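Local coordinates for trichothecene 3-O-acetyltransferase (Gibberella zeae, PDB 2RKV), which transfers an acetyl group from acetyl-coenzyme A to the 3-hydroxyl of trichothecene mycotoxins such as deoxynivalenol and T-2 toxin, at residues T287-A292 and T373-S378; H315-G320 and A331-S336. All coordinates share one frame; numbering follows the deposited sequence.

Contact 1: T287-A292 and T373-S378; sequences TEFCRA and TSVMLS. With COA (coenzyme A), chain B.
Phe289 and Val375 meet on one face of a parallel strand pair, and the phenyl ring reaches across to a second residue of the neighbouring strand. With CG anti to the backbone N (chi1 -164°), the ring leans over 373-378. Its CE1 lies 3.4 Å from Val375 CG1 in an oblique approach, whereas Leu377 CD2 comes to the ring edge, near its plane, 3.7 Å from CZ. Trp270 of helix 261-277 also meets the Phe289 ring. On the other face, Cys290 and Met376 touch only loosely.

Strand segments 287-292 and 375-378 run 13° from parallel. Val375 and Leu377 give N-H to Glu288 O and Cys290 O, and their carbonyls receive N-H from Cys290 and Ala292; the straightest bond, 174° at the hydrogen, is Ala292 N to Leu377 O at 2.9 Å. Where the ladder frays, side chains take over: Thr287 OG1 donates to Thr373 O (2.6 Å), and one water accepts from Glu288 N while donating to Ser374 OG, itself also bonded to Asp370 O.

At the opposite end Ala292 CB rests 3.5 Å from Ser378 OG. Arg291 is held by salt bridges to Asp262 and Asp263, one guanidinium face toward the CEP methyl of the pantetheine arm. This parallel pair inside a mixed sheet of the BAHD acyltransferase fold thus ends at Ala292 and Ser378, which touch both coenzyme A and T-2 toxin.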
loop_
_atom_site.group_PDB
_atom_site.type_symbol
_atom_site.label_atom_id
_atom_site.label_comp_id
_atom_site.label_asym_id
_atom_site.label_seq_id
_atom_site.Cartn_x
_atom_site.Cartn_y
_atom_site.Cartn_z
ATOM N N THR A 287 -4.706 -22.277 -4.678
ATOM C CA THR A 287 -4.883 -20.848 -4.431
ATOM C C THR A 287 -3.888 -20.390 -3.377
ATOM O O THR A 287 -3.708 -21.049 -2.344
ATOM C CB THR A 287 -6.339 -20.462 -4.038
ATOM O OG1 THR A 287 -6.414 -19.048 -3.780
ATOM C CG2 THR A 287 -6.833 -21.214 -2.807
ATOM N N GLU A 288 -3.231 -19.265 -3.655
ATOM C CA GLU A 288 -2.276 -18.696 -2.712
ATOM C C GLU A 288 -2.717 -17.301 -2.286
ATOM O O GLU A 288 -3.009 -16.460 -3.130
ATOM C CB GLU A 288 -0.878 -18.637 -3.319
ATOM C CG GLU A 288 0.205 -18.227 -2.315
ATOM C CD GLU A 288 1.579 -18.171 -2.942
ATOM O OE1 GLU A 288 1.734 -17.472 -3.966
ATOM O OE2 GLU A 288 2.510 -18.809 -2.406
ATOM N N PHE A 289 -2.802 -17.086 -0.978
ATOM C CA PHE A 289 -3.026 -15.742 -0.426
ATOM C C PHE A 289 -1.655 -15.160 -0.091
ATOM O O PHE A 289 -0.869 -15.795 0.627
ATOM C CB PHE A 289 -3.877 -15.819 0.848
ATOM C CG PHE A 289 -4.472 -14.499 1.282
ATOM C CD1 PHE A 289 -5.792 -14.194 0.988
ATOM C CD2 PHE A 289 -3.714 -13.566 2.008
ATOM C CE1 PHE A 289 -6.371 -12.983 1.409
ATOM C CE2 PHE A 289 -4.286 -12.339 2.421
ATOM C CZ PHE A 289 -5.607 -12.054 2.119
ATOM N N CYS A 290 -1.370 -13.961 -0.613
ATOM C CA CYS A 290 -0.123 -13.266 -0.311
ATOM C C CYS A 290 -0.511 -12.021 0.476
ATOM O O CYS A 290 -1.215 -11.154 -0.056
ATOM C CB CYS A 290 0.587 -12.846 -1.604
ATOM S SG CYS A 290 0.912 -14.205 -2.783
ATOM N N ARG A 291 -0.073 -11.943 1.730
ATOM C CA ARG A 291 -0.480 -10.841 2.620
ATOM C C ARG A 291 0.708 -9.948 2.986
ATOM O O ARG A 291 1.700 -10.435 3.510
ATOM C CB ARG A 291 -1.105 -11.404 3.903
ATOM C CG ARG A 291 -1.823 -10.372 4.751
ATOM C CD ARG A 291 -2.093 -10.917 6.154
ATOM N NE ARG A 291 -3.126 -10.175 6.878
ATOM C CZ ARG A 291 -3.601 -10.552 8.066
ATOM N NH1 ARG A 291 -3.118 -11.653 8.636
ATOM N NH2 ARG A 291 -4.545 -9.842 8.675
ATOM N N ALA A 292 0.602 -8.647 2.703
ATOM C CA ALA A 292 1.665 -7.707 3.082
ATOM C C ALA A 292 1.707 -7.543 4.598
ATOM O O ALA A 292 0.664 -7.383 5.252
ATOM C CB ALA A 292 1.467 -6.355 2.408
ATOM N N THR A 373 -6.026 -17.216 -9.571
ATOM C CA THR A 373 -6.468 -17.906 -8.357
ATOM C C THR A 373 -5.935 -17.326 -7.048
ATOM O O THR A 373 -6.381 -17.732 -5.972
ATOM C CB THR A 373 -6.049 -19.388 -8.381
ATOM O OG1 THR A 373 -4.642 -19.480 -8.628
ATOM C CG2 THR A 373 -6.808 -20.150 -9.466
ATOM N N SER A 374 -4.986 -16.398 -7.146
ATOM C CA SER A 374 -4.352 -15.813 -5.966
ATOM C C SER A 374 -5.151 -14.650 -5.377
ATOM O O SER A 374 -6.139 -14.185 -5.946
ATOM C CB SER A 374 -2.923 -15.344 -6.283
ATOM O OG SER A 374 -2.068 -16.439 -6.607
ATOM N N VAL A 375 -4.712 -14.207 -4.201
ATOM C CA VAL A 375 -5.110 -12.914 -3.653
ATOM C C VAL A 375 -3.819 -12.254 -3.208
ATOM O O VAL A 375 -3.032 -12.867 -2.501
ATOM C CB VAL A 375 -6.065 -13.055 -2.450
ATOM C CG1 VAL A 375 -6.249 -11.697 -1.746
ATOM C CG2 VAL A 375 -7.409 -13.630 -2.886
ATOM N N MET A 376 -3.586 -11.019 -3.649
ATOM C CA MET A 376 -2.410 -10.266 -3.208
ATOM C C MET A 376 -2.923 -9.021 -2.498
ATOM O O MET A 376 -3.348 -8.072 -3.152
ATOM C CB MET A 376 -1.522 -9.886 -4.397
ATOM C CG MET A 376 -1.083 -11.079 -5.263
ATOM S SD MET A 376 -0.353 -10.615 -6.850
ATOM C CE MET A 376 -1.767 -9.896 -7.696
ATOM N N LEU A 377 -2.906 -9.043 -1.168
ATOM C CA LEU A 377 -3.549 -7.997 -0.370
ATOM C C LEU A 377 -2.565 -7.217 0.494
ATOM O O LEU A 377 -1.716 -7.806 1.168
ATOM C CB LEU A 377 -4.647 -8.593 0.526
ATOM C CG LEU A 377 -5.159 -7.668 1.645
ATOM C CD1 LEU A 377 -6.095 -6.602 1.088
ATOM C CD2 LEU A 377 -5.826 -8.438 2.763
ATOM N N SER A 378 -2.697 -5.889 0.473
ATOM C CA SER A 378 -1.966 -5.037 1.410
ATOM C C SER A 378 -2.921 -4.179 2.211
ATOM O O SER A 378 -3.651 -3.357 1.653
ATOM C CB SER A 378 -0.942 -4.153 0.701
ATOM O OG SER A 378 -0.234 -3.361 1.651
HETATM N N1A COA B . -6.483 -11.623 22.908
HETATM C C2A COA B . -7.360 -11.311 21.890
HETATM N N3A COA B . -6.951 -10.519 20.836
HETATM C C4A COA B . -5.674 -10.053 20.814
HETATM C C5A COA B . -4.771 -10.363 21.833
HETATM C C6A COA B . -5.181 -11.159 22.899
HETATM N N6A COA B . -4.425 -11.242 23.998
HETATM N N7A COA B . -3.585 -9.770 21.543
HETATM C C8A COA B . -3.717 -9.097 20.374
HETATM N N9A COA B . -5.003 -9.266 19.915
HETATM C C1B COA B . -5.598 -8.673 18.709
HETATM C C2B COA B . -5.821 -7.192 18.933
HETATM O O2B COA B . -6.982 -6.959 19.677
HETATM C C3B COA B . -5.923 -6.706 17.507
HETATM O O3B COA B . -7.151 -7.102 16.977
HETATM P P3B COA B . -8.276 -6.035 16.621
HETATM O O7A COA B . -7.682 -5.038 15.649
HETATM O O8A COA B . -8.666 -5.386 17.924
HETATM O O9A COA B . -9.440 -6.777 16.027
HETATM C C4B COA B . -4.946 -7.588 16.782
HETATM O O4B COA B . -4.737 -8.742 17.586
HETATM C C5B COA B . -3.654 -6.856 16.518
HETATM O O5B COA B . -3.022 -7.740 15.651
HETATM P P1A COA B . -1.831 -7.258 14.713
HETATM O O1A COA B . -0.885 -6.338 15.481
HETATM O O2A COA B . -1.157 -8.475 14.124
HETATM O O3A COA B . -2.488 -6.278 13.635
HETATM P P2A COA B . -3.692 -6.591 12.639
HETATM O O4A COA B . -4.683 -5.455 12.746
HETATM O O5A COA B . -4.263 -7.971 12.800
HETATM O O6A COA B . -2.973 -6.521 11.218
HETATM C CBP COA B . -1.244 -6.953 9.649
HETATM C CCP COA B . -2.093 -7.537 10.777
HETATM C CDP COA B . -2.160 -6.504 8.508
HETATM C CEP COA B . -0.321 -8.040 9.101
HETATM C CAP COA B . -0.456 -5.773 10.237
HETATM O OAP COA B . 0.391 -6.199 11.286
HETATM C C9P COA B . 0.396 -5.100 9.212
HETATM O O9P COA B . 1.700 -5.563 9.009
HETATM N N8P COA B . -0.170 -4.091 8.565
HETATM C C7P COA B . 0.498 -3.364 7.514
HETATM C C6P COA B . 0.483 -4.165 6.221
HETATM C C5P COA B . 1.162 -3.312 5.192
HETATM O O5P COA B . 2.261 -2.779 5.456
HETATM N N4P COA B . 0.524 -3.169 4.038
HETATM O O HOH W 1 -2.876 -18.926 -6.502
#

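Contact 2: H315-G320 and A331-S336; sequences HNSTIG and ASRLRS. With COA (coenzyme A), chain B.
His315 lies flat beneath Leu334, whose CD2 sits 3.6 Å from the centroid of the imidazole and only 7° off the ring normal, a CH-pi contact. With CG anti to the carbonyl carbon (chi1 -50°), the His315 ring is carried to the helix, its CD2 edge 3.0 Å from Arg333 O. That carbonyl has a donor in Ser336 OG at 2.8 Å, placed above the carbonyl plane. ND1 makes a weak hydrogen bond to Phe289 O.

The other half of the contact is wetter and looser. The Arg333 chain, extended from CG to NE, carries its guanidinium over Ser317, with OG 3.6 Å from NH2 and over one face; no direct hydrogen bond joins them. Water instead bridges Arg333 NH1 to Asn316 O, lying in the guanidinium plane 2.9 Å from NH1, and a second water connects NH1 with Ser317 OG. A salt bridge from NE to Glu325 meets the charge.

Arg335 points away from the strand, its NH2 bonding coenzyme A O2A at 3.1 Å. Helix 327-335 therefore lies between the cofactor diphosphate and strand 310-318; residues 331-335 run antiparallel to 315-318 (155° between axes), and Leu334 also touches Phe289 of strand 286-294 and Ser266 of helix 261-277.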
loop_
_atom_site.group_PDB
_atom_site.type_symbol
_atom_site.label_atom_id
_atom_site.label_comp_id
_atom_site.label_asym_id
_atom_site.label_seq_id
_atom_site.Cartn_x
_atom_site.Cartn_y
_atom_site.Cartn_z
ATOM N N HIS A 315 0.078 -18.267 1.966
ATOM C CA HIS A 315 -0.888 -19.248 2.456
ATOM C C HIS A 315 -1.425 -20.014 1.262
ATOM O O HIS A 315 -2.090 -19.447 0.400
ATOM C CB HIS A 315 -2.004 -18.539 3.229
ATOM C CG HIS A 315 -1.492 -17.589 4.268
ATOM N ND1 HIS A 315 -1.103 -16.298 3.972
ATOM C CD2 HIS A 315 -1.263 -17.758 5.590
ATOM C CE1 HIS A 315 -0.679 -15.706 5.077
ATOM N NE2 HIS A 315 -0.757 -16.571 6.071
ATOM N N ASN A 316 -1.095 -21.301 1.204
ATOM C CA ASN A 316 -1.434 -22.132 0.055
ATOM C C ASN A 316 -2.483 -23.174 0.402
ATOM O O ASN A 316 -2.381 -23.864 1.421
ATOM C CB ASN A 316 -0.176 -22.782 -0.517
ATOM C CG ASN A 316 0.739 -21.771 -1.172
ATOM O OD1 ASN A 316 0.564 -21.433 -2.336
ATOM N ND2 ASN A 316 1.704 -21.264 -0.416
ATOM N N SER A 317 -3.498 -23.265 -0.446
ATOM C CA SER A 317 -4.600 -24.208 -0.257
ATOM C C SER A 317 -5.214 -24.487 -1.626
ATOM O O SER A 317 -4.526 -24.363 -2.649
ATOM C CB SER A 317 -5.631 -23.631 0.728
ATOM O OG SER A 317 -6.640 -24.579 1.081
ATOM N N THR A 318 -6.483 -24.894 -1.649
ATOM C CA THR A 318 -7.220 -25.028 -2.904
ATOM C C THR A 318 -8.488 -24.194 -2.856
ATOM O O THR A 318 -9.035 -23.929 -1.782
ATOM C CB THR A 318 -7.587 -26.505 -3.238
ATOM O OG1 THR A 318 -8.469 -27.024 -2.233
ATOM C CG2 THR A 318 -6.330 -27.385 -3.350
ATOM N N ILE A 319 -8.950 -23.780 -4.029
ATOM C CA ILE A 319 -10.171 -22.990 -4.163
ATOM C C ILE A 319 -11.354 -23.611 -3.400
ATOM O O ILE A 319 -12.041 -22.928 -2.654
ATOM C CB ILE A 319 -10.487 -22.768 -5.665
ATOM C CG1 ILE A 319 -9.387 -21.893 -6.291
ATOM C CG2 ILE A 319 -11.877 -22.187 -5.872
ATOM C CD1 ILE A 319 -9.485 -20.416 -5.943
ATOM N N GLY A 320 -11.568 -24.914 -3.576
ATOM C CA GLY A 320 -12.669 -25.602 -2.894
ATOM C C GLY A 320 -12.538 -25.622 -1.382
ATOM O O GLY A 320 -13.522 -25.387 -0.668
ATOM N N ALA A 331 -9.217 -17.683 8.690
ATOM C CA ALA A 331 -8.548 -16.624 9.456
ATOM C C ALA A 331 -7.365 -17.191 10.238
ATOM O O ALA A 331 -6.318 -16.545 10.357
ATOM C CB ALA A 331 -9.527 -15.919 10.387
ATOM N N SER A 332 -7.527 -18.414 10.748
ATOM C CA SER A 332 -6.448 -19.119 11.432
ATOM C C SER A 332 -5.211 -19.319 10.545
ATOM O O SER A 332 -4.080 -19.186 11.023
ATOM C CB SER A 332 -6.947 -20.458 11.990
ATOM O OG SER A 332 -7.876 -20.233 13.039
ATOM N N ARG A 333 -5.424 -19.632 9.262
ATOM C CA ARG A 333 -4.309 -19.742 8.307
ATOM C C ARG A 333 -3.489 -18.461 8.306
ATOM O O ARG A 333 -2.264 -18.498 8.326
ATOM C CB ARG A 333 -4.800 -19.988 6.882
ATOM C CG ARG A 333 -5.528 -21.305 6.675
ATOM C CD ARG A 333 -6.144 -21.366 5.291
ATOM N NE ARG A 333 -6.944 -22.585 5.116
ATOM C CZ ARG A 333 -6.455 -23.756 4.700
ATOM N NH1 ARG A 333 -5.168 -23.900 4.413
ATOM N NH2 ARG A 333 -7.269 -24.796 4.576
ATOM N N LEU A 334 -4.183 -17.327 8.254
ATOM C CA LEU A 334 -3.500 -16.038 8.167
ATOM C C LEU A 334 -2.731 -15.723 9.446
ATOM O O LEU A 334 -1.542 -15.415 9.403
ATOM C CB LEU A 334 -4.483 -14.921 7.810
ATOM C CG LEU A 334 -5.273 -15.145 6.511
ATOM C CD1 LEU A 334 -6.201 -13.972 6.231
ATOM C CD2 LEU A 334 -4.361 -15.416 5.311
ATOM N N ARG A 335 -3.412 -15.822 10.582
ATOM C CA ARG A 335 -2.805 -15.502 11.877
ATOM C C ARG A 335 -1.600 -16.402 12.206
ATOM O O ARG A 335 -0.650 -15.950 12.841
ATOM C CB ARG A 335 -3.883 -15.534 12.980
ATOM C CG ARG A 335 -3.424 -15.293 14.416
ATOM C CD ARG A 335 -2.697 -13.973 14.631
ATOM N NE ARG A 335 -3.347 -12.826 13.996
ATOM C CZ ARG A 335 -2.977 -11.562 14.201
ATOM N NH1 ARG A 335 -3.593 -10.571 13.569
ATOM N NH2 ARG A 335 -1.982 -11.295 15.038
ATOM N N SER A 336 -1.621 -17.647 11.720
ATOM C CA SER A 336 -0.562 -18.628 12.026
ATOM C C SER A 336 0.836 -18.226 11.522
ATOM O O SER A 336 1.840 -18.771 11.979
ATOM C CB SER A 336 -0.935 -20.015 11.491
ATOM O OG SER A 336 -0.782 -20.086 10.084
HETATM N N1A COA B . -6.483 -11.623 22.908
HETATM C C2A COA B . -7.360 -11.311 21.890
HETATM N N3A COA B . -6.951 -10.519 20.836
HETATM C C4A COA B . -5.674 -10.053 20.814
HETATM C C5A COA B . -4.771 -10.363 21.833
HETATM C C6A COA B . -5.181 -11.159 22.899
HETATM N N6A COA B . -4.425 -11.242 23.998
HETATM N N7A COA B . -3.585 -9.770 21.543
HETATM C C8A COA B . -3.717 -9.097 20.374
HETATM N N9A COA B . -5.003 -9.266 19.915
HETATM C C1B COA B . -5.598 -8.673 18.709
HETATM C C2B COA B . -5.821 -7.192 18.933
HETATM O O2B COA B . -6.982 -6.959 19.677
HETATM C C3B COA B . -5.923 -6.706 17.507
HETATM O O3B COA B . -7.151 -7.102 16.977
HETATM P P3B COA B . -8.276 -6.035 16.621
HETATM O O7A COA B . -7.682 -5.038 15.649
HETATM O O8A COA B . -8.666 -5.386 17.924
HETATM O O9A COA B . -9.440 -6.777 16.027
HETATM C C4B COA B . -4.946 -7.588 16.782
HETATM O O4B COA B . -4.737 -8.742 17.586
HETATM C C5B COA B . -3.654 -6.856 16.518
HETATM O O5B COA B . -3.022 -7.740 15.651
HETATM P P1A COA B . -1.831 -7.258 14.713
HETATM O O1A COA B . -0.885 -6.338 15.481
HETATM O O2A COA B . -1.157 -8.475 14.124
HETATM O O3A COA B . -2.488 -6.278 13.635
HETATM P P2A COA B . -3.692 -6.591 12.639
HETATM O O4A COA B . -4.683 -5.455 12.746
HETATM O O5A COA B . -4.263 -7.971 12.800
HETATM O O6A COA B . -2.973 -6.521 11.218
HETATM C CBP COA B . -1.244 -6.953 9.649
HETATM C CCP COA B . -2.093 -7.537 10.777
HETATM C CDP COA B . -2.160 -6.504 8.508
HETATM C CEP COA B . -0.321 -8.040 9.101
HETATM C CAP COA B . -0.456 -5.773 10.237
HETATM O OAP COA B . 0.391 -6.199 11.286
HETATM C C9P COA B . 0.396 -5.100 9.212
HETATM O O9P COA B . 1.700 -5.563 9.009
HETATM N N8P COA B . -0.170 -4.091 8.565
HETATM C C7P COA B . 0.498 -3.364 7.514
HETATM C C6P COA B . 0.483 -4.165 6.221
HETATM C C5P COA B . 1.162 -3.312 5.192
HETATM O O5P COA B . 2.261 -2.779 5.456
HETATM N N4P COA B . 0.524 -3.169 4.038
HETATM O O HOH W 2 -3.004 -21.988 3.944
HETATM O O HOH W 3 -5.342 -26.517 2.525
#

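In the fold
Contact 1 is core: all twelve touching residues are buried, and its centre lies about 13 Å from the chain centre; contact 2, centred about 22 Å out, is only partly buried. They share one sheet: strand 286-294 of contact 1 pairs with outermost strand 310-318 of contact 2, and Phe289 N lies 2.8 Å from His315 O, a probable hydrogen bond. Direct backbone bonds and apolar packing hold contact 1 together. Contact 2 has no direct hydrogen bond between its segments, relying on ring packing and bridging waters. Both reach coenzyme A, contact 1 at the pantetheine end and contact 2 at the diphosphate, while Asp263 forms salt bridges with both Arg291 and Arg335.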